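Local coordinates for protein N-terminal acetyltransferase B complex subunit NAT3 (Candida albicans, PDB 5K04) that probably transfers an acetyl group from acetyl-coenzyme A to the N-termini of proteins, as the catalytic GNAT subunit of the two-chain NatB complex, at residues P17-L20 against E25-N28; N19-T24 against Q83-G88. One frame throughout, in Å; residues are numbered along the deposited sequence.

Contact 1. Residues P17-L20 against E25-N28; sequences PVNL and ENFN
The side-chain amides of N19 and N26 meet in one hydrogen bond that ties helix 16-19 to the loop leading into helix 29-38, in the N-terminal part of the GNAT acetyltransferase fold. N19 ND2 gives its hydrogen to N26 OD1 over 3.1 Å, nearly straight at 161° on the hydrogen. The bond lies close to the amide plane of N19 and arrives in the carbonyl plane of N26, on a lone pair, although the two amides are turned 72° against each other and the side chains cross at about a right angle. N26 reaches across because its CG stands anti to the backbone N (chi1 -172°). This is the close part of the contact, and it is buried: Y32 of helix 29-38 packs on both asparagines, and N19 OD1 is bonded to Y57 OH of strand 53-65, which helps fix the way round of the N19 amide.

The rest is looser. The backbones stay apart, 6.1 Å between N19 CA and N26 CA at their nearest, and only 111 Å² is buried in all. E25, which is partly exposed, turns its CB away from N19, and its carboxylate accepts from the backbone N atoms of K149 and I150. E25 N bonds a MES molecule, probably left from crystallisation. On the subunit interface, R438 of the partner chain donates to N26 O. E25 adds to the asparagine pair just its carbonyl, E25 O lying 3.9 Å from N19 ND2.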
ATOM      1  N   PRO B  17      -6.097   4.370   8.581  1.00 41.70           N
ATOM      2  CA  PRO B  17      -6.881   5.012   9.652  1.00 41.92           C
ATOM      3  C   PRO B  17      -7.727   4.020  10.435  1.00 44.79           C
ATOM      4  O   PRO B  17      -7.922   4.171  11.650  1.00 27.24           O
ATOM      5  CB  PRO B  17      -7.756   6.018   8.890  1.00 34.54           C
ATOM      6  CG  PRO B  17      -6.991   6.320   7.664  1.00 35.49           C
ATOM      7  CD  PRO B  17      -6.303   5.045   7.278  1.00 33.62           C
ATOM      8  N   VAL B  18      -8.205   2.979   9.761  1.00 50.76           N
ATOM      9  CA  VAL B  18      -8.950   1.922  10.425  1.00 45.80           C
ATOM     10  C   VAL B  18      -8.008   0.862  10.996  1.00 40.36           C
ATOM     11  O   VAL B  18      -8.112   0.490  12.170  1.00 21.66           O
ATOM     12  CB  VAL B  18      -9.958   1.317   9.432  1.00 41.27           C
ATOM     13  CG1 VAL B  18     -10.610   0.080  10.021  1.00 42.30           C
ATOM     14  CG2 VAL B  18     -11.016   2.349   9.073  1.00 38.40           C
ATOM     15  N   ASN B  19      -7.074   0.366  10.187  1.00 43.75           N
ATOM     16  CA  ASN B  19      -6.285  -0.806  10.569  1.00 42.46           C
ATOM     17  C   ASN B  19      -5.075  -0.478  11.437  1.00 40.66           C
ATOM     18  O   ASN B  19      -4.333  -1.398  11.801  1.00 31.24           O
ATOM     19  CB  ASN B  19      -5.852  -1.565   9.316  1.00 41.15           C
ATOM     20  CG  ASN B  19      -6.963  -2.477   8.775  1.00 45.03           C
ATOM     21  OD1 ASN B  19      -8.131  -2.356   9.161  1.00 28.93           O
ATOM     22  ND2 ASN B  19      -6.593  -3.395   7.882  1.00 48.00           N
ATOM     23  N   LEU B  20      -4.867   0.794  11.788  1.00 49.25           N
ATOM     24  CA  LEU B  20      -3.892   1.144  12.811  1.00 45.07           C
ATOM     25  C   LEU B  20      -4.503   1.146  14.203  1.00 45.94           C
ATOM     26  O   LEU B  20      -3.765   1.314  15.184  1.00 31.04           O
ATOM     27  CB  LEU B  20      -3.264   2.514  12.528  1.00 38.09           C
ATOM     28  CG  LEU B  20      -2.231   2.564  11.400  1.00 38.77           C
ATOM     29  CD1 LEU B  20      -1.794   4.012  11.058  1.00 30.47           C
ATOM     30  CD2 LEU B  20      -1.027   1.724  11.775  1.00 37.54           C
ATOM     31  N   GLU B  25      -6.642  -6.199  13.434  1.00 47.88           N
ATOM     32  CA  GLU B  25      -5.530  -6.906  12.826  1.00 54.56           C
ATOM     33  C   GLU B  25      -5.376  -6.476  11.376  1.00 46.35           C
ATOM     34  O   GLU B  25      -6.352  -6.145  10.693  1.00 30.12           O
ATOM     35  CB  GLU B  25      -5.754  -8.425  12.894  1.00 53.78           C
ATOM     36  CG  GLU B  25      -6.161  -8.974  14.269  1.00 52.13           C
ATOM     37  CD  GLU B  25      -5.003  -9.080  15.256  1.00 55.73           C
ATOM     38  OE1 GLU B  25      -3.850  -8.726  14.898  1.00 48.82           O
ATOM     39  OE2 GLU B  25      -5.256  -9.527  16.396  1.00 53.16           O
ATOM     40  N   ASN B  26      -4.147  -6.498  10.889  1.00 48.27           N
ATOM     41  CA  ASN B  26      -3.927  -6.357   9.458  1.00 47.54           C
ATOM     42  C   ASN B  26      -3.420  -7.699   8.959  1.00 46.36           C
ATOM     43  O   ASN B  26      -2.293  -8.102   9.265  1.00 34.84           O
ATOM     44  CB  ASN B  26      -2.976  -5.218   9.110  1.00 54.20           C
ATOM     45  CG  ASN B  26      -2.930  -4.966   7.607  1.00 61.56           C
ATOM     46  OD1 ASN B  26      -3.785  -4.278   7.062  1.00 50.78           O
ATOM     47  ND2 ASN B  26      -1.951  -5.565   6.929  1.00 65.30           N
ATOM     48  N   PHE B  27      -4.277  -8.397   8.220  1.00 51.24           N
ATOM     49  CA  PHE B  27      -4.032  -9.774   7.830  1.00 38.67           C
ATOM     50  C   PHE B  27      -3.100  -9.840   6.625  1.00 32.28           C
ATOM     51  O   PHE B  27      -2.770  -8.833   5.989  1.00 22.36           O
ATOM     52  CB  PHE B  27      -5.355 -10.487   7.511  1.00 40.60           C
ATOM     53  CG  PHE B  27      -6.341 -10.487   8.649  1.00 40.70           C
ATOM     54  CD1 PHE B  27      -6.055 -11.149   9.839  1.00 45.89           C
ATOM     55  CD2 PHE B  27      -7.556  -9.838   8.525  1.00 38.75           C
ATOM     56  CE1 PHE B  27      -6.959 -11.153  10.895  1.00 46.48           C
ATOM     57  CE2 PHE B  27      -8.463  -9.823   9.576  1.00 47.09           C
ATOM     58  CZ  PHE B  27      -8.170 -10.489  10.762  1.00 49.51           C
ATOM     59  N   ASN B  28      -2.683 -11.066   6.315  1.00 40.12           N
ATOM     60  CA  ASN B  28      -1.969 -11.330   5.077  1.00 40.10           C
ATOM     61  C   ASN B  28      -2.843 -10.995   3.874  1.00 33.31           C
ATOM     62  O   ASN B  28      -4.076 -11.104   3.907  1.00 22.56           O
ATOM     63  CB  ASN B  28      -1.542 -12.800   5.006  1.00 48.68           C
ATOM     64  CG  ASN B  28      -0.388 -13.124   5.941  1.00 49.62           C
ATOM     65  OD1 ASN B  28      -0.381 -12.717   7.099  1.00 45.10           O
ATOM     66  ND2 ASN B  28       0.600 -13.864   5.432  1.00 53.20           N
TER

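Contact 2. Residues N19-T24 against Q83-G88; sequences NLDPLT and QYRRIG. With COA (coenzyme A), chain D.
D21 and R85 join the two loops by a salt bridge, R85 NH2 to D21 OD2 at 2.8 Å, with 168° on the hydrogen. The carboxylate lies at the edge of the guanidinium, near its plane, yet the donor comes to OD2 from well above the carboxylate plane; the two flat groups are 64° apart. Water 1 bridges the same pair, donating to D21 OD2 and accepting from R85 NH1. Water 2 accepts from R85 NH2 and makes a weak bond to T24 OG1.

Coenzyme A lies over one face of the R85 guanidinium, its amide carbon C9P 3.2 Å above the plane and over the centre. An extended chain from CG to NE carries R85 alongside the pantetheine arm, and V80 O holds NE. D368 of the partner chain forms a salt bridge with R85 NH1, so the guanidinium has acidic partners on two chains.

The 83-88 loop, between strand 70-80 and helix 89-96, is the pyrophosphate-binding loop of the GNAT fold. R86 N donates to O4A of coenzyme A at 2.8 Å, and G88 N, at the N-cap of the helix, to O2A at 2.6 Å. R86 bends at chi2 and chi3, which lays its guanidinium over the adenine while NH2 reaches the 3'-phosphate oxygen O9A at 2.7 Å.

Farther out, an Asx turn within a type I beta turn sets D21: L23 N donates to D21 OD1 at 2.7 Å, and T24 OG1 donates to the same oxygen from the opposite face of the carboxylate. K149 NZ binds D21 O and T24 O, and T24 N closes the beta turn on D21 O.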
ATOM      1  N   ASN B  19      -7.074   0.366  10.187  1.00 43.75           N
ATOM      2  CA  ASN B  19      -6.285  -0.806  10.569  1.00 42.46           C
ATOM      3  C   ASN B  19      -5.075  -0.478  11.437  1.00 40.66           C
ATOM      4  O   ASN B  19      -4.333  -1.398  11.801  1.00 31.24           O
ATOM      5  CB  ASN B  19      -5.852  -1.565   9.316  1.00 41.15           C
ATOM      6  CG  ASN B  19      -6.963  -2.477   8.775  1.00 45.03           C
ATOM      7  OD1 ASN B  19      -8.131  -2.356   9.161  1.00 28.93           O
ATOM      8  ND2 ASN B  19      -6.593  -3.395   7.882  1.00 48.00           N
ATOM      9  N   LEU B  20      -4.867   0.794  11.788  1.00 49.25           N
ATOM     10  CA  LEU B  20      -3.892   1.144  12.811  1.00 45.07           C
ATOM     11  C   LEU B  20      -4.503   1.146  14.203  1.00 45.94           C
ATOM     12  O   LEU B  20      -3.765   1.314  15.184  1.00 31.04           O
ATOM     13  CB  LEU B  20      -3.264   2.514  12.528  1.00 38.09           C
ATOM     14  CG  LEU B  20      -2.231   2.564  11.400  1.00 38.77           C
ATOM     15  CD1 LEU B  20      -1.794   4.012  11.058  1.00 30.47           C
ATOM     16  CD2 LEU B  20      -1.027   1.724  11.775  1.00 37.54           C
ATOM     17  N   ASP B  21      -5.823   0.980  14.294  1.00 51.84           N
ATOM     18  CA  ASP B  21      -6.489   0.751  15.568  1.00 45.83           C
ATOM     19  C   ASP B  21      -5.869  -0.461  16.256  1.00 39.68           C
ATOM     20  O   ASP B  21      -5.599  -1.474  15.593  1.00 25.93           O
ATOM     21  CB  ASP B  21      -7.990   0.524  15.344  1.00 43.16           C
ATOM     22  CG  ASP B  21      -8.707   0.019  16.584  1.00 35.86           C
ATOM     23  OD1 ASP B  21      -8.693  -1.200  16.829  1.00 29.95           O
ATOM     24  OD2 ASP B  21      -9.268   0.856  17.319  1.00 28.59           O
ATOM     25  N   PRO B  22      -5.666  -0.408  17.577  1.00 48.11           N
ATOM     26  CA  PRO B  22      -4.899  -1.454  18.273  1.00 39.63           C
ATOM     27  C   PRO B  22      -5.638  -2.767  18.471  1.00 41.70           C
ATOM     28  O   PRO B  22      -5.042  -3.710  19.004  1.00 34.03           O
ATOM     29  CB  PRO B  22      -4.591  -0.796  19.623  1.00 39.68           C
ATOM     30  CG  PRO B  22      -5.788   0.103  19.870  1.00 42.69           C
ATOM     31  CD  PRO B  22      -6.162   0.633  18.499  1.00 46.52           C
ATOM     32  N   LEU B  23      -6.915  -2.855  18.085  1.00 48.12           N
ATOM     33  CA  LEU B  23      -7.673  -4.101  18.151  1.00 49.09           C
ATOM     34  C   LEU B  23      -7.996  -4.633  16.766  1.00 52.46           C
ATOM     35  O   LEU B  23      -8.713  -5.633  16.641  1.00 39.82           O
ATOM     36  CB  LEU B  23      -8.962  -3.902  18.951  1.00 51.21           C
ATOM     37  CG  LEU B  23      -8.795  -3.487  20.424  1.00 53.69           C
ATOM     38  CD1 LEU B  23     -10.168  -3.324  21.056  1.00 53.16           C
ATOM     39  CD2 LEU B  23      -7.936  -4.474  21.211  1.00 43.74           C
ATOM     40  N   THR B  24      -7.470  -3.991  15.724  1.00 49.41           N
ATOM     41  CA  THR B  24      -7.809  -4.296  14.345  1.00 48.17           C
ATOM     42  C   THR B  24      -6.583  -4.898  13.678  1.00 37.66           C
ATOM     43  O   THR B  24      -5.604  -4.193  13.398  1.00 23.06           O
ATOM     44  CB  THR B  24      -8.275  -3.045  13.606  1.00 49.07           C
ATOM     45  OG1 THR B  24      -9.368  -2.448  14.312  1.00 36.38           O
ATOM     46  CG2 THR B  24      -8.695  -3.411  12.182  1.00 47.65           C
ATOM     47  N   GLN B  83     -13.459   8.242  13.978  1.00 43.16           N
ATOM     48  CA  GLN B  83     -14.275   9.436  13.755  1.00 45.50           C
ATOM     49  C   GLN B  83     -15.751   9.092  13.620  1.00 43.03           C
ATOM     50  O   GLN B  83     -16.612   9.934  13.897  1.00 31.78           O
ATOM     51  CB  GLN B  83     -13.808  10.186  12.500  1.00 51.12           C
ATOM     52  CG  GLN B  83     -12.313  10.489  12.431  1.00 59.16           C
ATOM     53  CD  GLN B  83     -11.874  11.596  13.392  1.00 61.70           C
ATOM     54  OE1 GLN B  83     -12.512  12.645  13.489  1.00 56.42           O
ATOM     55  NE2 GLN B  83     -10.772  11.359  14.102  1.00 63.01           N
ATOM     56  N   TYR B  84     -16.065   7.860  13.205  1.00 41.34           N
ATOM     57  CA  TYR B  84     -17.436   7.473  12.877  1.00 41.86           C
ATOM     58  C   TYR B  84     -17.986   6.407  13.827  1.00 38.04           C
ATOM     59  O   TYR B  84     -18.849   5.614  13.451  1.00 28.83           O
ATOM     60  CB  TYR B  84     -17.505   7.024  11.415  1.00 35.35           C
ATOM     61  CG  TYR B  84     -17.095   8.144  10.464  1.00 36.41           C
ATOM     62  CD1 TYR B  84     -17.969   9.185  10.180  1.00 37.04           C
ATOM     63  CD2 TYR B  84     -15.838   8.185   9.878  1.00 32.58           C
ATOM     64  CE1 TYR B  84     -17.617  10.224   9.347  1.00 39.67           C
ATOM     65  CE2 TYR B  84     -15.477   9.240   9.026  1.00 31.46           C
ATOM     66  CZ  TYR B  84     -16.379  10.258   8.775  1.00 33.88           C
ATOM     67  OH  TYR B  84     -16.063  11.303   7.949  1.00 32.42           O
ATOM     68  N   ARG B  85     -17.533   6.418  15.074  1.00 46.66           N
ATOM     69  CA  ARG B  85     -17.990   5.511  16.111  1.00 43.61           C
ATOM     70  C   ARG B  85     -19.154   6.120  16.899  1.00 44.95           C
ATOM     71  O   ARG B  85     -19.372   7.332  16.889  1.00 31.73           O
ATOM     72  CB  ARG B  85     -16.823   5.154  17.041  1.00 36.86           C
ATOM     73  CG  ARG B  85     -15.767   4.290  16.342  1.00 43.68           C
ATOM     74  CD  ARG B  85     -14.732   3.740  17.301  1.00 48.83           C
ATOM     75  NE  ARG B  85     -13.718   2.981  16.577  1.00 51.61           N
ATOM     76  CZ  ARG B  85     -12.636   2.432  17.121  1.00 51.95           C
ATOM     77  NH1 ARG B  85     -12.408   2.549  18.425  1.00 53.76           N
ATOM     78  NH2 ARG B  85     -11.780   1.762  16.353  1.00 50.67           N
ATOM     79  N   ARG B  86     -19.909   5.238  17.580  1.00 45.18           N
ATOM     80  CA  ARG B  86     -21.051   5.590  18.449  1.00 46.82           C
ATOM     81  C   ARG B  86     -22.217   6.209  17.683  1.00 44.23           C
ATOM     82  O   ARG B  86     -22.992   6.980  18.254  1.00 33.49           O
ATOM     83  CB  ARG B  86     -20.643   6.522  19.598  1.00 44.67           C
ATOM     84  CG  ARG B  86     -19.518   6.012  20.454  1.00 46.85           C
ATOM     85  CD  ARG B  86     -19.647   4.524  20.747  1.00 53.08           C
ATOM     86  NE  ARG B  86     -20.841   4.172  21.518  1.00 60.16           N
ATOM     87  CZ  ARG B  86     -20.894   4.137  22.848  1.00 66.58           C
ATOM     88  NH1 ARG B  86     -19.816   4.456  23.561  1.00 59.97           N
ATOM     89  NH2 ARG B  86     -22.027   3.788  23.464  1.00 65.11           N
ATOM     90  N   ILE B  87     -22.366   5.866  16.401  1.00 47.18           N
ATOM     91  CA  ILE B  87     -23.516   6.299  15.610  1.00 48.97           C
ATOM     92  C   ILE B  87     -24.137   5.097  14.903  1.00 46.78           C
ATOM     93  O   ILE B  87     -24.875   5.260  13.925  1.00 32.68           O
ATOM     94  CB  ILE B  87     -23.133   7.394  14.591  1.00 44.36           C
ATOM     95  CG1 ILE B  87     -22.018   6.894  13.664  1.00 41.44           C
ATOM     96  CG2 ILE B  87     -22.709   8.693  15.312  1.00 40.16           C
ATOM     97  CD1 ILE B  87     -21.657   7.871  12.562  1.00 37.55           C
ATOM     98  N   GLY B  88     -23.840   3.886  15.389  1.00 43.89           N
ATOM     99  CA  GLY B  88     -24.481   2.681  14.878  1.00 40.50           C
ATOM    100  C   GLY B  88     -23.911   2.125  13.590  1.00 40.50           C
ATOM    101  O   GLY B  88     -24.557   1.297  12.940  1.00 30.93           O
TER
HETATM  102  N1A COA D 202     -17.651   2.136  24.957  1.00 77.18           N
HETATM  103  C2A COA D 202     -18.850   1.717  25.749  1.00 82.88           C
HETATM  104  N3A COA D 202     -19.856   1.048  24.824  1.00 91.95           N
HETATM  105  C4A COA D 202     -19.763   0.899  23.356  1.00 83.89           C
HETATM  106  C5A COA D 202     -18.492   1.472  22.546  1.00 83.93           C
HETATM  107  C6A COA D 202     -17.359   2.075  23.467  1.00 79.97           C
HETATM  108  N6A COA D 202     -16.097   2.524  22.980  1.00 84.72           N
HETATM  109  N7A COA D 202     -18.537   1.055  21.050  1.00 88.51           N
HETATM  110  C8A COA D 202     -19.784   0.153  20.728  1.00 83.02           C
HETATM  111  N9A COA D 202     -20.402   0.110  22.244  1.00 72.76           N
HETATM  112  C1B COA D 202     -21.640  -0.917  22.477  1.00 66.11           C
HETATM  113  C2B COA D 202     -22.843  -0.362  23.303  1.00 63.07           C
HETATM  114  O2B COA D 202     -23.268  -0.788  24.600  1.00 59.37           O
HETATM  115  C3B COA D 202     -23.626   0.004  22.063  1.00 55.30           C
HETATM  116  O3B COA D 202     -24.869   0.689  21.870  1.00 40.88           O
HETATM  117  P3B COA D 202     -25.559   2.166  21.986  1.00 29.07           P
HETATM  118  O7A COA D 202     -25.953   2.555  20.573  1.00 36.21           O
HETATM  119  O8A COA D 202     -26.815   1.920  22.831  1.00 40.27           O
HETATM  120  O9A COA D 202     -24.521   3.075  22.600  1.00 25.88           O
HETATM  121  C4B COA D 202     -23.024  -0.921  20.873  1.00 46.32           C
HETATM  122  O4B COA D 202     -21.825  -1.713  21.251  1.00 55.68           O
HETATM  123  C5B COA D 202     -23.288  -0.522  19.371  1.00 46.73           C
HETATM  124  O5B COA D 202     -22.643   0.580  18.726  1.00 28.45           O
HETATM  125  P1A COA D 202     -22.213   1.152  17.277  1.00  8.41           P
HETATM  126  O1A COA D 202     -22.865   0.294  16.258  1.00 14.90           O
HETATM  127  O2A COA D 202     -22.567   2.607  17.220  1.00 22.31           O
HETATM  128  O3A COA D 202     -20.657   0.983  17.263  1.00 15.92           O
HETATM  129  P2A COA D 202     -19.338   1.537  16.520  1.00 11.63           P
HETATM  130  O4A COA D 202     -18.797   2.657  17.360  1.00 24.89           O
HETATM  131  O5A COA D 202     -19.644   1.810  15.130  1.00 15.74           O
HETATM  132  O6A COA D 202     -18.358   0.276  16.705  1.00 16.65           O
HETATM  133  CBP COA D 202     -16.518  -1.449  17.550  1.00 47.53           C
HETATM  134  CCP COA D 202     -18.032  -0.735  17.668  1.00 30.50           C
HETATM  135  CDP COA D 202     -16.270  -2.522  18.821  1.00 39.07           C
HETATM  136  CEP COA D 202     -16.367  -2.224  16.052  1.00 39.86           C
HETATM  137  CAP COA D 202     -15.330  -0.183  17.633  1.00 44.20           C
HETATM  138  OAP COA D 202     -15.567   0.858  18.552  1.00 30.73           O
HETATM  139  C9P COA D 202     -13.881  -0.616  17.075  1.00 50.73           C
HETATM  140  O9P COA D 202     -12.874  -1.069  17.867  1.00 50.86           O
HETATM  141  N8P COA D 202     -13.851  -1.081  15.626  1.00 47.18           N
HETATM  142  C7P COA D 202     -12.996  -2.317  15.152  1.00 57.70           C
HETATM  143  C6P COA D 202     -12.209  -3.121  16.252  1.00 64.99           C
HETATM  144  C5P COA D 202     -12.904  -4.100  17.370  1.00 62.58           C
HETATM  145  O5P COA D 202     -12.744  -3.946  18.689  1.00 67.23           O
HETATM  146  N4P COA D 202     -13.830  -5.121  16.836  1.00 75.74           N
HETATM  147  C3P COA D 202     -15.181  -5.612  16.676  1.00 68.80           C
HETATM  148  C2P COA D 202     -16.311  -5.822  17.669  1.00 49.12           C
HETATM  149  S1P COA D 202     -16.307  -7.067  18.924  1.00 21.15           S
HETATM  150  O   HOH W   1     -10.136   0.683  19.720  1.00 33.11           O
HETATM  151  O   HOH W   2     -10.789   0.624  13.428  1.00 28.12           O

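How the contacts relate
Contacts 1 and 2 have centres 11 Å apart and share N19 and L20. Contact 1 closes the loop after helix 16-19 on itself across residues 20-25, while the turn at 21-24 within it faces coenzyme A and R85 in contact 2. They also touch directly, V18 O lying 3.8 Å from T24 CB. Contact 1 stands back from the pocket, the N19 side chain about 8 Å from coenzyme A, whereas L23 and T24 line it, T24 OG1 3.5 Å from ligand atom C6P. K149 joins both, its NZ donating to N19 O as well as to D21 O and T24 O of the turn, and the partner chain packs against both contacts.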